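Local coordinates for activating signal cointegrator 1 complex subunit 2 (Homo sapiens, PDB 6YXQ), which binds K63-linked polyubiquitin chains and recruits ASCC3 and ALKBH3 to sites of DNA alkylation damage, and also takes part in rescuing stalled ribosomes, at residues Arg320-Leu331 with Arg366-Phe375. Sequence-based numbering, arbitrary orientation.
Sequences RKKLMEIFHIIL and RFLRDYDALF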
ATOM      1  N   ARG B 320       9.785   0.193  21.079  1.00 51.31           N
ATOM      2  CA  ARG B 320       9.483  -0.377  22.388  1.00 58.86           C
ATOM      3  C   ARG B 320       7.999  -0.244  22.704  1.00 68.78           C
ATOM      4  O   ARG B 320       7.355  -1.205  23.159  1.00 70.54           O
ATOM      5  CB  ARG B 320      10.340   0.301  23.453  1.00 53.06           C
ATOM      6  CG  ARG B 320      11.805   0.257  23.107  1.00 54.47           C
ATOM      7  CD  ARG B 320      12.643   1.097  24.028  1.00 56.13           C
ATOM      8  NE  ARG B 320      12.049   1.233  25.349  1.00 77.77           N
ATOM      9  CZ  ARG B 320      11.798   2.399  25.931  1.00 80.05           C
ATOM     10  NH1 ARG B 320      12.098   3.526  25.303  1.00 74.41           N
ATOM     11  NH2 ARG B 320      11.256   2.440  27.140  1.00 82.49           N
ATOM     12  N   LYS B 321       7.431   0.937  22.436  1.00 72.86           N
ATOM     13  CA  LYS B 321       6.003   1.139  22.662  1.00 60.14           C
ATOM     14  C   LYS B 321       5.169   0.156  21.842  1.00 64.13           C
ATOM     15  O   LYS B 321       4.238  -0.472  22.362  1.00 63.77           O
ATOM     16  CB  LYS B 321       5.626   2.582  22.336  1.00 56.11           C
ATOM     17  CG  LYS B 321       4.188   2.922  22.658  1.00 68.45           C
ATOM     18  CD  LYS B 321       3.867   4.362  22.275  1.00 81.08           C
ATOM     19  CE  LYS B 321       2.406   4.713  22.538  1.00 77.37           C
ATOM     20  NZ  LYS B 321       2.033   6.042  21.956  1.00 67.21           N
ATOM     21  N   LYS B 322       5.503  -0.006  20.557  1.00 66.93           N
ATOM     22  CA  LYS B 322       4.736  -0.914  19.708  1.00 59.65           C
ATOM     23  C   LYS B 322       4.882  -2.362  20.160  1.00 67.96           C
ATOM     24  O   LYS B 322       3.930  -3.145  20.065  1.00 67.44           O
ATOM     25  CB  LYS B 322       5.169  -0.771  18.251  1.00 61.19           C
ATOM     26  CG  LYS B 322       4.799   0.553  17.619  1.00 56.62           C
ATOM     27  CD  LYS B 322       3.331   0.853  17.796  1.00 65.26           C
ATOM     28  CE  LYS B 322       3.057   2.339  17.674  1.00 71.09           C
ATOM     29  NZ  LYS B 322       1.665   2.665  18.075  1.00 79.39           N
ATOM     30  N   LEU B 323       6.068  -2.744  20.645  1.00 68.10           N
ATOM     31  CA  LEU B 323       6.249  -4.100  21.154  1.00 65.21           C
ATOM     32  C   LEU B 323       5.329  -4.359  22.337  1.00 65.19           C
ATOM     33  O   LEU B 323       4.655  -5.397  22.405  1.00 71.98           O
ATOM     34  CB  LEU B 323       7.709  -4.333  21.553  1.00 56.56           C
ATOM     35  CG  LEU B 323       8.673  -4.937  20.528  1.00 58.62           C
ATOM     36  CD1 LEU B 323      10.119  -4.648  20.905  1.00 58.89           C
ATOM     37  CD2 LEU B 323       8.458  -6.427  20.424  1.00 68.26           C
HETATM   38  N   MSE B 324       5.278  -3.419  23.275  1.00 73.75           N
HETATM   39  CA  MSE B 324       4.414  -3.622  24.437  1.00 88.94           C
HETATM   40  C   MSE B 324       2.932  -3.619  24.068  1.00 76.00           C
HETATM   41  O   MSE B 324       2.125  -4.344  24.664  1.00 71.18           O
HETATM   42  CB  MSE B 324       4.678  -2.567  25.502  1.00101.50           C
HETATM   43  CG  MSE B 324       5.781  -2.952  26.451  1.00114.61           C
HETATM   44 SE   MSE B 324       7.341  -1.915  26.104  1.00184.97          SE
HETATM   45  CE  MSE B 324       6.848  -0.345  27.140  1.00170.48           C
ATOM     46  N   GLU B 325       2.575  -2.794  23.082  1.00 69.47           N
ATOM     47  CA  GLU B 325       1.195  -2.791  22.611  1.00 60.51           C
ATOM     48  C   GLU B 325       0.835  -4.126  21.969  1.00 75.76           C
ATOM     49  O   GLU B 325      -0.271  -4.640  22.169  1.00 92.99           O
ATOM     50  CB  GLU B 325       0.976  -1.628  21.645  1.00 55.87           C
ATOM     51  CG  GLU B 325       1.147  -0.276  22.322  1.00 71.09           C
ATOM     52  CD  GLU B 325       0.928   0.903  21.394  1.00 71.88           C
ATOM     53  OE1 GLU B 325       1.253   0.791  20.192  1.00 64.09           O
ATOM     54  OE2 GLU B 325       0.435   1.946  21.879  1.00 75.93           O
ATOM     55  N   ILE B 326       1.762  -4.710  21.207  1.00 65.40           N
ATOM     56  CA  ILE B 326       1.546  -6.050  20.664  1.00 68.30           C
ATOM     57  C   ILE B 326       1.310  -7.044  21.795  1.00 72.34           C
ATOM     58  O   ILE B 326       0.355  -7.841  21.768  1.00 60.52           O
ATOM     59  CB  ILE B 326       2.743  -6.462  19.786  1.00 56.72           C
ATOM     60  CG1 ILE B 326       2.790  -5.611  18.521  1.00 64.85           C
ATOM     61  CG2 ILE B 326       2.669  -7.930  19.416  1.00 52.27           C
ATOM     62  CD1 ILE B 326       4.079  -5.734  17.757  1.00 54.21           C
ATOM     63  N   PHE B 327       2.200  -7.021  22.798  1.00 69.08           N
ATOM     64  CA  PHE B 327       2.076  -7.905  23.955  1.00 56.97           C
ATOM     65  C   PHE B 327       0.690  -7.801  24.575  1.00 64.36           C
ATOM     66  O   PHE B 327       0.017  -8.815  24.816  1.00 75.02           O
ATOM     67  CB  PHE B 327       3.149  -7.561  24.989  1.00 51.52           C
ATOM     68  CG  PHE B 327       3.212  -8.515  26.160  1.00 63.46           C
ATOM     69  CD1 PHE B 327       2.335  -8.389  27.234  1.00 63.87           C
ATOM     70  CD2 PHE B 327       4.169  -9.518  26.200  1.00 55.75           C
ATOM     71  CE1 PHE B 327       2.399  -9.256  28.315  1.00 55.40           C
ATOM     72  CE2 PHE B 327       4.245 -10.387  27.283  1.00 61.25           C
ATOM     73  CZ  PHE B 327       3.359 -10.259  28.340  1.00 50.13           C
ATOM     74  N   HIS B 328       0.239  -6.573  24.830  1.00 58.72           N
ATOM     75  CA  HIS B 328      -1.048  -6.420  25.491  1.00 63.07           C
ATOM     76  C   HIS B 328      -2.206  -6.823  24.588  1.00 69.37           C
ATOM     77  O   HIS B 328      -3.208  -7.352  25.081  1.00 76.91           O
ATOM     78  CB  HIS B 328      -1.245  -4.994  25.979  1.00 60.19           C
ATOM     79  CG  HIS B 328      -2.482  -4.830  26.797  1.00 53.28           C
ATOM     80  ND1 HIS B 328      -3.620  -4.228  26.311  1.00 58.23           N
ATOM     81  CD2 HIS B 328      -2.775  -5.233  28.056  1.00 59.73           C
ATOM     82  CE1 HIS B 328      -4.558  -4.250  27.243  1.00 63.53           C
ATOM     83  NE2 HIS B 328      -4.071  -4.854  28.312  1.00 57.31           N
ATOM     84  N   ILE B 329      -2.104  -6.577  23.280  1.00 67.34           N
ATOM     85  CA  ILE B 329      -3.174  -6.979  22.369  1.00 59.31           C
ATOM     86  C   ILE B 329      -3.362  -8.490  22.422  1.00 71.51           C
ATOM     87  O   ILE B 329      -4.491  -8.994  22.525  1.00 70.53           O
ATOM     88  CB  ILE B 329      -2.878  -6.489  20.940  1.00 52.32           C
ATOM     89  CG1 ILE B 329      -3.054  -4.978  20.838  1.00 51.89           C
ATOM     90  CG2 ILE B 329      -3.784  -7.159  19.933  1.00 54.50           C
ATOM     91  CD1 ILE B 329      -2.550  -4.406  19.533  1.00 56.78           C
ATOM     92  N   ILE B 330      -2.248  -9.231  22.392  1.00 64.78           N
ATOM     93  CA  ILE B 330      -2.325 -10.692  22.442  1.00 57.31           C
ATOM     94  C   ILE B 330      -2.893 -11.156  23.779  1.00 73.07           C
ATOM     95  O   ILE B 330      -3.787 -12.020  23.839  1.00 83.82           O
ATOM     96  CB  ILE B 330      -0.943 -11.315  22.186  1.00 50.67           C
ATOM     97  CG1 ILE B 330      -0.410 -10.911  20.815  1.00 52.17           C
ATOM     98  CG2 ILE B 330      -1.037 -12.816  22.286  1.00 50.52           C
ATOM     99  CD1 ILE B 330       0.986 -11.389  20.556  1.00 50.45           C
ATOM    100  N   LEU B 331      -2.354 -10.612  24.876  1.00 54.23           N
ATOM    101  CA  LEU B 331      -2.838 -10.969  26.203  1.00 46.97           C
ATOM    102  C   LEU B 331      -4.345 -10.765  26.310  1.00 67.26           C
ATOM    103  O   LEU B 331      -5.080 -11.666  26.732  1.00 68.26           O
ATOM    104  CB  LEU B 331      -2.108 -10.136  27.256  1.00 51.46           C
ATOM    105  CG  LEU B 331      -2.353 -10.531  28.711  1.00 61.78           C
ATOM    106  CD1 LEU B 331      -1.711 -11.883  29.010  1.00 62.66           C
ATOM    107  CD2 LEU B 331      -1.837  -9.461  29.655  1.00 59.29           C
ATOM    108  N   ARG B 366      13.527  -5.359  33.350  1.00 63.27           N
ATOM    109  CA  ARG B 366      13.448  -4.117  32.582  1.00 74.56           C
ATOM    110  C   ARG B 366      12.200  -4.093  31.711  1.00 77.32           C
ATOM    111  O   ARG B 366      11.488  -3.083  31.647  1.00 71.86           O
ATOM    112  CB  ARG B 366      14.701  -3.940  31.724  1.00 69.13           C
ATOM    113  CG  ARG B 366      14.568  -2.876  30.641  1.00 69.40           C
ATOM    114  CD  ARG B 366      14.256  -1.511  31.230  1.00 76.12           C
ATOM    115  NE  ARG B 366      13.953  -0.536  30.192  1.00 84.36           N
ATOM    116  CZ  ARG B 366      14.846   0.309  29.686  1.00 90.64           C
ATOM    117  NH1 ARG B 366      16.097   0.293  30.132  1.00 85.55           N
ATOM    118  NH2 ARG B 366      14.490   1.168  28.738  1.00 86.36           N
ATOM    119  N   PHE B 367      11.923  -5.193  31.015  1.00 77.27           N
ATOM    120  CA  PHE B 367      10.685  -5.262  30.255  1.00 62.57           C
ATOM    121  C   PHE B 367       9.477  -5.178  31.175  1.00 66.10           C
ATOM    122  O   PHE B 367       8.482  -4.527  30.843  1.00 65.81           O
ATOM    123  CB  PHE B 367      10.628  -6.546  29.438  1.00 65.02           C
ATOM    124  CG  PHE B 367       9.250  -6.886  28.968  1.00 69.20           C
ATOM    125  CD1 PHE B 367       8.710  -6.252  27.864  1.00 64.58           C
ATOM    126  CD2 PHE B 367       8.481  -7.819  29.643  1.00 74.97           C
ATOM    127  CE1 PHE B 367       7.435  -6.552  27.429  1.00 62.95           C
ATOM    128  CE2 PHE B 367       7.205  -8.122  29.214  1.00 67.38           C
ATOM    129  CZ  PHE B 367       6.683  -7.488  28.106  1.00 66.36           C
ATOM    130  N   LEU B 368       9.534  -5.848  32.329  1.00 56.12           N
ATOM    131  CA  LEU B 368       8.400  -5.820  33.242  1.00 49.68           C
ATOM    132  C   LEU B 368       8.107  -4.400  33.698  1.00 66.20           C
ATOM    133  O   LEU B 368       6.951  -3.968  33.718  1.00 61.27           O
ATOM    134  CB  LEU B 368       8.663  -6.722  34.446  1.00 46.94           C
ATOM    135  CG  LEU B 368       7.686  -7.885  34.633  1.00 64.92           C
ATOM    136  CD1 LEU B 368       7.954  -8.570  35.961  1.00 67.25           C
ATOM    137  CD2 LEU B 368       6.239  -7.420  34.540  1.00 48.79           C
ATOM    138  N   ARG B 369       9.153  -3.658  34.058  1.00 65.05           N
ATOM    139  CA  ARG B 369       8.981  -2.299  34.563  1.00 64.38           C
ATOM    140  C   ARG B 369       8.296  -1.412  33.529  1.00 64.95           C
ATOM    141  O   ARG B 369       7.281  -0.769  33.818  1.00 76.79           O
ATOM    142  CB  ARG B 369      10.350  -1.748  34.964  1.00 84.43           C
ATOM    143  CG  ARG B 369      10.401  -0.283  35.336  1.00103.48           C
ATOM    144  CD  ARG B 369      11.825   0.259  35.177  1.00114.40           C
ATOM    145  NE  ARG B 369      12.853  -0.768  35.353  1.00115.75           N
ATOM    146  CZ  ARG B 369      14.106  -0.650  34.926  1.00110.25           C
ATOM    147  NH1 ARG B 369      14.489   0.451  34.291  1.00120.62           N
ATOM    148  NH2 ARG B 369      14.974  -1.635  35.129  1.00 86.62           N
ATOM    149  N   ASP B 370       8.822  -1.399  32.301  1.00 64.16           N
ATOM    150  CA  ASP B 370       8.263  -0.570  31.232  1.00 69.50           C
ATOM    151  C   ASP B 370       6.854  -1.020  30.850  1.00 76.74           C
ATOM    152  O   ASP B 370       5.944  -0.188  30.674  1.00 68.14           O
ATOM    153  CB  ASP B 370       9.190  -0.622  30.013  1.00 56.35           C
ATOM    154  CG  ASP B 370      10.567  -0.014  30.287  1.00 80.12           C
ATOM    155  OD1 ASP B 370      10.783   0.559  31.381  1.00 91.91           O
ATOM    156  OD2 ASP B 370      11.443  -0.121  29.404  1.00 71.72           O
ATOM    157  N   TYR B 371       6.656  -2.335  30.714  1.00 72.13           N
ATOM    158  CA  TYR B 371       5.340  -2.863  30.376  1.00 66.91           C
ATOM    159  C   TYR B 371       4.312  -2.511  31.440  1.00 72.41           C
ATOM    160  O   TYR B 371       3.173  -2.172  31.113  1.00 60.42           O
ATOM    161  CB  TYR B 371       5.396  -4.380  30.194  1.00 58.77           C
ATOM    162  CG  TYR B 371       4.023  -4.985  30.028  1.00 48.74           C
ATOM    163  CD1 TYR B 371       3.351  -4.888  28.820  1.00 57.69           C
ATOM    164  CD2 TYR B 371       3.386  -5.624  31.079  1.00 49.20           C
ATOM    165  CE1 TYR B 371       2.091  -5.416  28.658  1.00 58.89           C
ATOM    166  CE2 TYR B 371       2.122  -6.158  30.925  1.00 52.16           C
ATOM    167  CZ  TYR B 371       1.480  -6.051  29.707  1.00 61.22           C
ATOM    168  OH  TYR B 371       0.220  -6.575  29.533  1.00 77.33           O
ATOM    169  N   ASP B 372       4.677  -2.636  32.718  1.00 72.20           N
ATOM    170  CA  ASP B 372       3.772  -2.248  33.790  1.00 63.07           C
ATOM    171  C   ASP B 372       3.491  -0.753  33.752  1.00 71.96           C
ATOM    172  O   ASP B 372       2.365  -0.320  34.025  1.00 69.99           O
ATOM    173  CB  ASP B 372       4.365  -2.644  35.137  1.00 62.31           C
ATOM    174  CG  ASP B 372       3.417  -2.383  36.282  1.00 75.59           C
ATOM    175  OD1 ASP B 372       2.336  -3.011  36.316  1.00 76.24           O
ATOM    176  OD2 ASP B 372       3.748  -1.541  37.141  1.00 80.16           O
ATOM    177  N   ALA B 373       4.503   0.052  33.420  1.00 64.96           N
ATOM    178  CA  ALA B 373       4.281   1.487  33.303  1.00 59.27           C
ATOM    179  C   ALA B 373       3.221   1.791  32.254  1.00 75.23           C
ATOM    180  O   ALA B 373       2.402   2.700  32.440  1.00 82.25           O
ATOM    181  CB  ALA B 373       5.591   2.199  32.969  1.00 49.20           C
ATOM    182  N   LEU B 374       3.211   1.032  31.153  1.00 63.99           N
ATOM    183  CA  LEU B 374       2.254   1.329  30.082  1.00 64.79           C
ATOM    184  C   LEU B 374       0.896   0.641  30.267  1.00 70.79           C
ATOM    185  O   LEU B 374      -0.144   1.302  30.210  1.00 76.68           O
ATOM    186  CB  LEU B 374       2.848   0.968  28.719  1.00 61.87           C
ATOM    187  CG  LEU B 374       2.125   1.574  27.518  1.00 61.48           C
ATOM    188  CD1 LEU B 374       2.260   3.087  27.510  1.00 73.12           C
ATOM    189  CD2 LEU B 374       2.677   0.988  26.236  1.00 65.65           C
ATOM    190  N   PHE B 375       0.877  -0.678  30.460  1.00 68.72           N
ATOM    191  CA  PHE B 375      -0.334  -1.443  30.763  1.00 55.90           C
ATOM    192  C   PHE B 375      -0.171  -2.048  32.150  1.00 67.80           C
ATOM    193  O   PHE B 375       0.368  -3.159  32.284  1.00 70.71           O
ATOM    194  CB  PHE B 375      -0.572  -2.559  29.749  1.00 58.63           C
ATOM    195  CG  PHE B 375      -0.579  -2.111  28.317  1.00 61.21           C
ATOM    196  CD1 PHE B 375      -1.763  -1.751  27.698  1.00 53.72           C
ATOM    197  CD2 PHE B 375       0.590  -2.095  27.576  1.00 59.05           C
ATOM    198  CE1 PHE B 375      -1.777  -1.363  26.374  1.00 59.17           C
ATOM    199  CE2 PHE B 375       0.582  -1.708  26.250  1.00 52.21           C
ATOM    200  CZ  PHE B 375      -0.599  -1.337  25.649  1.00 55.99           C
TER
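His328 and Phe375 lie almost flat on each other in an offset stack, their planes 11° apart and ring centroids 4.2 Å apart. His328 CB also sits over the centre of the same Phe375 face, a CH-pi contact. Phe375 is the first residue past the end of helix 365-374. Its CG stands beside the backbone N, and the ring lies against the backbone of helix 306-340, with CE2 near the carbonyl O of Met324.

Three further rings form an aromatic cluster. Phe327 turns its edge to the face of Tyr371, with centroids 4.7 Å apart. One face of Phe327 in turn receives the edge of Phe367. With CG anti to the backbone N (chi1 -173°), the Phe327 ring points at both.

Met324, here selenomethionine and poorly ordered, is a knob among Phe367, Asp370, Tyr371 and Leu374. Its CG meets the edge of the Tyr371 ring. Tyr371 is the reciprocal knob, among Met324, Phe327, His328 and Leu331.

At the polar end, Asp370 OD2 takes a 2.7 Å bond from Arg366 NE and a weak one from Arg320 NH2. Tyr287 OH bonds to both Arg320 NE and Asp370 OD2, and Glu295 pairs with Arg366. Apart from this network, Lys321 forms a salt bridge with Asp181 of the ASCC3 chain.

The segment axes cross at -76°, 10.2 Å apart. This is knobs-into-holes packing of a short helix across a long one in the mainly helical N-terminal, ASCC3-binding part of the protein.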